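Local structure of phage-like element PBSX protein XepA (Bacillus subtilis subsp. subtilis str. 168, 6I56) at residues L193-A198 with F251-F256; F176-H181 with E189-P194. The protein is of unknown function but does not seem to take part in host cell lysis. All coordinates share one frame; numbering follows the deposited sequence.

Both contacts lie in the all-beta C-terminal part of the chain, their centres about 12 Å apart. Along the sequence come 176-181, then 189-194, which overlaps 193-198, and much later 251-256. The short strand 193-194 belongs to both contacts and pairs with strand 258-267 in the large antiparallel sheet of this part of the chain. Contact 2 sets 189-194 against strand 175-179, which pairs instead with 271-278; contact 1 joins the turn after 193-194 to the turn that follows strand 247-252. L193 ties the two into one apolar patch, giving CD1 to F176 and F178 and CD2 to I253. Residues at both also meet other subunits: R173 of the second, K257 of the fourth.

Contact 1: L193-A198 with F251-F256; sequences LPVDGA and FDIKGF
V195 and I253 point their side chains at each other where two beta turns meet, a type I' turn from V195 to A198 and a type II turn from I253 to F256. I253 sets CG1 between its backbone N and carbonyl carbon (chi1 60°), and an almost fully extended second torsion (chi2 167°) carries CD1 across to the other turn. There the methyl settles among three apolar groups: I253 CD1 is 3.9 Å from V195 CG1, 3.9 Å from A198 CB and, more loosely, 4.3 Å from L193 CD2. V195 turns its branched end to the backbone of F256, whose carbonyl O lies against the isopropyl group, 3.1 Å from V195 CB and nearly as close to both methyls. V195 CG2 also touches F256 CB, beyond which the F256 ring swings away. Two waters supply polar links between the turns. One donates to A198 O and accepts from G255 N; the other donates to F256 O and is weakly bonded to G197 N. Each turn is closed by its own backbone bond, A198 N to V195 O (2.9 Å) and F256 N to I253 O (3.1 Å). Just before the second turn, D252 OD1 accepts from K254 N at 3.2 Å, an Asx turn, while K254 NZ forms a salt bridge to the same oxygen from the opposite face of the carboxylate, so two donors hold OD1. Around this apolar centre, I259 of strand 258-267 packs on L193, V195 and I253, and L201 of strand 200-206 packs on L193 and I253. The F256 ring lies against I228 of strand 225-232 and L202 of the second subunit, and backbone bonds join V195 to K257 and I253 to A199, beside strands 258-267 and 200-206.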
loop_
_atom_site.group_PDB
_atom_site.type_symbol
_atom_site.label_atom_id
_atom_site.label_comp_id
_atom_site.label_asym_id
_atom_site.label_seq_id
_atom_site.Cartn_x
_atom_site.Cartn_y
_atom_site.Cartn_z
ATOM N N LEU B 193 32.398 1.332 15.080
ATOM C CA LEU B 193 31.316 1.631 14.103
ATOM C C LEU B 193 30.561 0.336 13.864
ATOM O O LEU B 193 31.166 -0.633 13.408
ATOM C CB LEU B 193 31.934 2.142 12.802
ATOM C CG LEU B 193 30.983 2.150 11.616
ATOM C CD1 LEU B 193 30.071 3.341 11.687
ATOM C CD2 LEU B 193 31.688 2.131 10.277
ATOM N N PRO B 194 29.230 0.285 14.112
ATOM C CA PRO B 194 28.410 -0.824 13.636
ATOM C C PRO B 194 28.172 -0.674 12.128
ATOM O O PRO B 194 27.617 0.278 11.730
ATOM C CB PRO B 194 27.107 -0.737 14.448
ATOM C CG PRO B 194 27.082 0.656 15.064
ATOM C CD PRO B 194 28.445 1.286 14.841
ATOM N N VAL B 195 28.635 -1.622 11.323
ATOM C CA VAL B 195 28.640 -1.513 9.843
ATOM C C VAL B 195 27.192 -1.546 9.329
ATOM O O VAL B 195 26.876 -0.720 8.443
ATOM C CB VAL B 195 29.481 -2.622 9.219
ATOM C CG1 VAL B 195 29.336 -2.629 7.697
ATOM C CG2 VAL B 195 30.936 -2.504 9.648
ATOM N N ASP B 196 26.366 -2.471 9.838
ATOM C CA ASP B 196 24.904 -2.535 9.566
ATOM C C ASP B 196 24.622 -2.361 8.066
ATOM O O ASP B 196 23.889 -1.443 7.708
ATOM C CB ASP B 196 24.171 -1.462 10.385
ATOM C CG ASP B 196 22.648 -1.526 10.331
ATOM O OD1 ASP B 196 22.069 -2.695 10.368
ATOM O OD2 ASP B 196 22.048 -0.405 10.233
ATOM N N GLY B 197 25.231 -3.172 7.203
ATOM C CA GLY B 197 24.973 -3.137 5.747
ATOM C C GLY B 197 25.620 -1.965 5.004
ATOM O O GLY B 197 25.399 -1.875 3.790
ATOM N N ALA B 198 26.455 -1.140 5.630
ATOM C CA ALA B 198 27.207 -0.090 4.903
ATOM C C ALA B 198 28.308 -0.779 4.076
ATOM O O ALA B 198 28.715 -1.877 4.449
ATOM C CB ALA B 198 27.789 0.931 5.855
ATOM N N PHE B 251 37.767 3.182 2.977
ATOM C CA PHE B 251 37.731 1.729 3.284
ATOM C C PHE B 251 36.525 1.117 2.579
ATOM O O PHE B 251 35.428 1.702 2.596
ATOM C CB PHE B 251 37.626 1.497 4.796
ATOM C CG PHE B 251 38.767 2.064 5.590
ATOM C CD1 PHE B 251 38.748 3.369 6.032
ATOM C CD2 PHE B 251 39.882 1.294 5.881
ATOM C CE1 PHE B 251 39.795 3.886 6.782
ATOM C CE2 PHE B 251 40.942 1.810 6.611
ATOM C CZ PHE B 251 40.899 3.120 7.047
ATOM N N ASP B 252 36.740 -0.048 2.003
ATOM C CA ASP B 252 35.676 -1.006 1.590
ATOM C C ASP B 252 35.351 -1.850 2.818
ATOM O O ASP B 252 36.220 -2.599 3.248
ATOM C CB ASP B 252 36.151 -1.845 0.413
ATOM C CG ASP B 252 35.201 -2.946 -0.002
ATOM O OD1 ASP B 252 34.110 -3.089 0.621
ATOM O OD2 ASP B 252 35.544 -3.645 -1.008
ATOM N N ILE B 253 34.165 -1.712 3.392
ATOM C CA ILE B 253 33.831 -2.366 4.685
ATOM C C ILE B 253 32.754 -3.428 4.469
ATOM O O ILE B 253 32.244 -3.933 5.462
ATOM C CB ILE B 253 33.443 -1.312 5.750
ATOM C CG1 ILE B 253 32.224 -0.491 5.316
ATOM C CG2 ILE B 253 34.638 -0.418 6.061
ATOM C CD1 ILE B 253 31.644 0.306 6.434
ATOM N N LYS B 254 32.453 -3.800 3.240
ATOM C CA LYS B 254 31.417 -4.828 2.945
ATOM C C LYS B 254 31.736 -6.108 3.718
ATOM O O LYS B 254 32.879 -6.604 3.623
ATOM C CB LYS B 254 31.321 -5.139 1.449
ATOM C CG LYS B 254 30.545 -4.088 0.673
ATOM C CD LYS B 254 29.998 -4.546 -0.677
ATOM C CE LYS B 254 30.732 -3.934 -1.850
ATOM N NZ LYS B 254 32.200 -4.064 -1.687
ATOM N N GLY B 255 30.748 -6.602 4.452
ATOM C CA GLY B 255 30.842 -7.883 5.163
ATOM C C GLY B 255 31.334 -7.756 6.594
ATOM O O GLY B 255 31.155 -8.715 7.339
ATOM N N PHE B 256 31.976 -6.652 6.967
ATOM C CA PHE B 256 32.451 -6.445 8.354
ATOM C C PHE B 256 31.247 -6.197 9.280
ATOM O O PHE B 256 30.225 -5.624 8.844
ATOM C CB PHE B 256 33.482 -5.321 8.415
ATOM C CG PHE B 256 34.873 -5.733 7.996
ATOM C CD1 PHE B 256 35.677 -6.470 8.830
ATOM C CD2 PHE B 256 35.353 -5.445 6.734
ATOM C CE1 PHE B 256 36.941 -6.868 8.420
ATOM C CE2 PHE B 256 36.616 -5.833 6.323
ATOM C CZ PHE B 256 37.409 -6.538 7.174
HETATM O O HOH W 1 27.617 -5.557 7.368
HETATM O O HOH W 2 28.268 -4.783 4.575
#

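Contact 2: F176-H181 with E189-P194; sequences FDFVFH and EGAALP
F178 lays its ring against L193, on chains running in nearly opposite directions. Its CG is anti to the backbone N (chi1 -171°), which swings the ring toward 189-194. From the start, F178 CB and CG both meet L193 CD1, CG at 3.6 Å. Along one side of the ring, CD2 reaches L193 CB and CE2 comes to L193 N, with A191 O at the edge near the ring plane. On the other side, CE1 touches P194 CD at 3.9 Å. At the tip, F178 CZ lies 3.3 Å from A192 O and also touches A191 CB. Over one face stands L193 CA, 3.7 Å from the ring centroid, a CH-pi contact. F178 CD2 in turn sits above the centre of the F180 ring, whose CE1 packs on L193 CB. Past the rings, A191 N donates to F180 O (3.0 Å, 168°), next to a classic beta bulge where F180 and H181 both face V273. H181 NE2 adds weak bonds to E189 O and M261 O. Cohesion is therefore mainly apolar and aromatic, with one nearly straight backbone bond setting the position of A191 beside the bulge.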
loop_
_atom_site.group_PDB
_atom_site.type_symbol
_atom_site.label_atom_id
_atom_site.label_comp_id
_atom_site.label_asym_id
_atom_site.label_seq_id
_atom_site.Cartn_x
_atom_site.Cartn_y
_atom_site.Cartn_z
ATOM N N PHE B 176 25.699 7.799 7.358
ATOM C CA PHE B 176 25.715 8.226 8.779
ATOM C C PHE B 176 27.133 8.537 9.199
ATOM O O PHE B 176 28.076 7.900 8.718
ATOM C CB PHE B 176 25.018 7.218 9.695
ATOM C CG PHE B 176 25.620 5.843 9.741
ATOM C CD1 PHE B 176 25.282 4.883 8.791
ATOM C CD2 PHE B 176 26.463 5.494 10.776
ATOM C CE1 PHE B 176 25.803 3.588 8.849
ATOM C CE2 PHE B 176 27.008 4.216 10.818
ATOM C CZ PHE B 176 26.681 3.261 9.855
ATOM N N ASP B 177 27.251 9.524 10.073
ATOM C CA ASP B 177 28.560 9.970 10.606
ATOM C C ASP B 177 28.795 9.199 11.893
ATOM O O ASP B 177 27.842 8.754 12.521
ATOM C CB ASP B 177 28.571 11.484 10.802
ATOM C CG ASP B 177 28.355 12.267 9.513
ATOM O OD1 ASP B 177 28.556 11.721 8.410
ATOM O OD2 ASP B 177 27.983 13.418 9.640
ATOM N N PHE B 178 30.048 8.982 12.230
ATOM C CA PHE B 178 30.419 8.189 13.416
ATOM C C PHE B 178 31.657 8.818 14.022
ATOM O O PHE B 178 32.553 9.212 13.266
ATOM C CB PHE B 178 30.626 6.723 13.015
ATOM C CG PHE B 178 30.792 5.822 14.196
ATOM C CD1 PHE B 178 29.686 5.442 14.952
ATOM C CD2 PHE B 178 32.066 5.463 14.624
ATOM C CE1 PHE B 178 29.853 4.728 16.127
ATOM C CE2 PHE B 178 32.219 4.717 15.783
ATOM C CZ PHE B 178 31.120 4.354 16.529
ATOM N N VAL B 179 31.701 8.864 15.358
ATOM C CA VAL B 179 32.890 9.340 16.124
ATOM C C VAL B 179 33.660 8.119 16.654
ATOM O O VAL B 179 33.158 7.431 17.521
ATOM C CB VAL B 179 32.455 10.323 17.239
ATOM C CG1 VAL B 179 33.668 10.801 18.028
ATOM C CG2 VAL B 179 31.688 11.513 16.675
ATOM N N PHE B 180 34.856 7.870 16.149
ATOM C CA PHE B 180 35.782 6.860 16.713
ATOM C C PHE B 180 36.469 7.456 17.949
ATOM O O PHE B 180 36.548 6.777 19.002
ATOM C CB PHE B 180 36.785 6.407 15.654
ATOM C CG PHE B 180 36.154 5.810 14.418
ATOM C CD1 PHE B 180 35.788 4.475 14.376
ATOM C CD2 PHE B 180 35.891 6.605 13.308
ATOM C CE1 PHE B 180 35.208 3.929 13.232
ATOM C CE2 PHE B 180 35.303 6.073 12.166
ATOM C CZ PHE B 180 34.982 4.725 12.120
ATOM N N HIS B 181 36.983 8.679 17.794
ATOM C CA HIS B 181 37.732 9.438 18.820
ATOM C C HIS B 181 37.381 10.917 18.682
ATOM O O HIS B 181 37.372 11.418 17.553
ATOM C CB HIS B 181 39.248 9.248 18.647
ATOM C CG HIS B 181 39.720 7.851 18.888
ATOM N ND1 HIS B 181 39.926 7.339 20.145
ATOM C CD2 HIS B 181 40.024 6.866 18.017
ATOM C CE1 HIS B 181 40.338 6.083 20.048
ATOM N NE2 HIS B 181 40.387 5.758 18.758
ATOM N N GLU B 189 41.295 2.100 21.834
ATOM C CA GLU B 189 40.574 1.596 20.652
ATOM C C GLU B 189 39.564 2.637 20.190
ATOM O O GLU B 189 39.371 2.718 18.998
ATOM C CB GLU B 189 39.887 0.276 21.004
ATOM C CG GLU B 189 40.852 -0.875 21.015
ATOM C CD GLU B 189 40.147 -2.207 20.953
ATOM O OE1 GLU B 189 38.914 -2.191 20.914
ATOM O OE2 GLU B 189 40.841 -3.236 20.939
ATOM N N GLY B 190 38.962 3.367 21.139
ATOM C CA GLY B 190 37.813 4.239 20.882
ATOM C C GLY B 190 36.580 3.440 20.469
ATOM O O GLY B 190 36.520 2.239 20.768
ATOM N N ALA B 191 35.605 4.108 19.856
ATOM C CA ALA B 191 34.254 3.556 19.637
ATOM C C ALA B 191 34.248 2.706 18.348
ATOM O O ALA B 191 34.976 3.025 17.421
ATOM C CB ALA B 191 33.258 4.706 19.600
ATOM N N ALA B 192 33.475 1.636 18.325
ATOM C CA ALA B 192 33.383 0.674 17.196
ATOM C C ALA B 192 32.165 1.028 16.342
ATOM O O ALA B 192 31.025 1.044 16.855
ATOM C CB ALA B 192 33.291 -0.754 17.699
ATOM N N LEU B 193 32.398 1.332 15.080
ATOM C CA LEU B 193 31.316 1.631 14.103
ATOM C C LEU B 193 30.561 0.336 13.864
ATOM O O LEU B 193 31.166 -0.633 13.408
ATOM C CB LEU B 193 31.934 2.142 12.802
ATOM C CG LEU B 193 30.983 2.150 11.616
ATOM C CD1 LEU B 193 30.071 3.341 11.687
ATOM C CD2 LEU B 193 31.688 2.131 10.277
ATOM N N PRO B 194 29.230 0.285 14.112
ATOM C CA PRO B 194 28.410 -0.824 13.636
ATOM C C PRO B 194 28.172 -0.674 12.128
ATOM O O PRO B 194 27.617 0.278 11.730
ATOM C CB PRO B 194 27.107 -0.737 14.448
ATOM C CG PRO B 194 27.082 0.656 15.064
ATOM C CD PRO B 194 28.445 1.286 14.841
#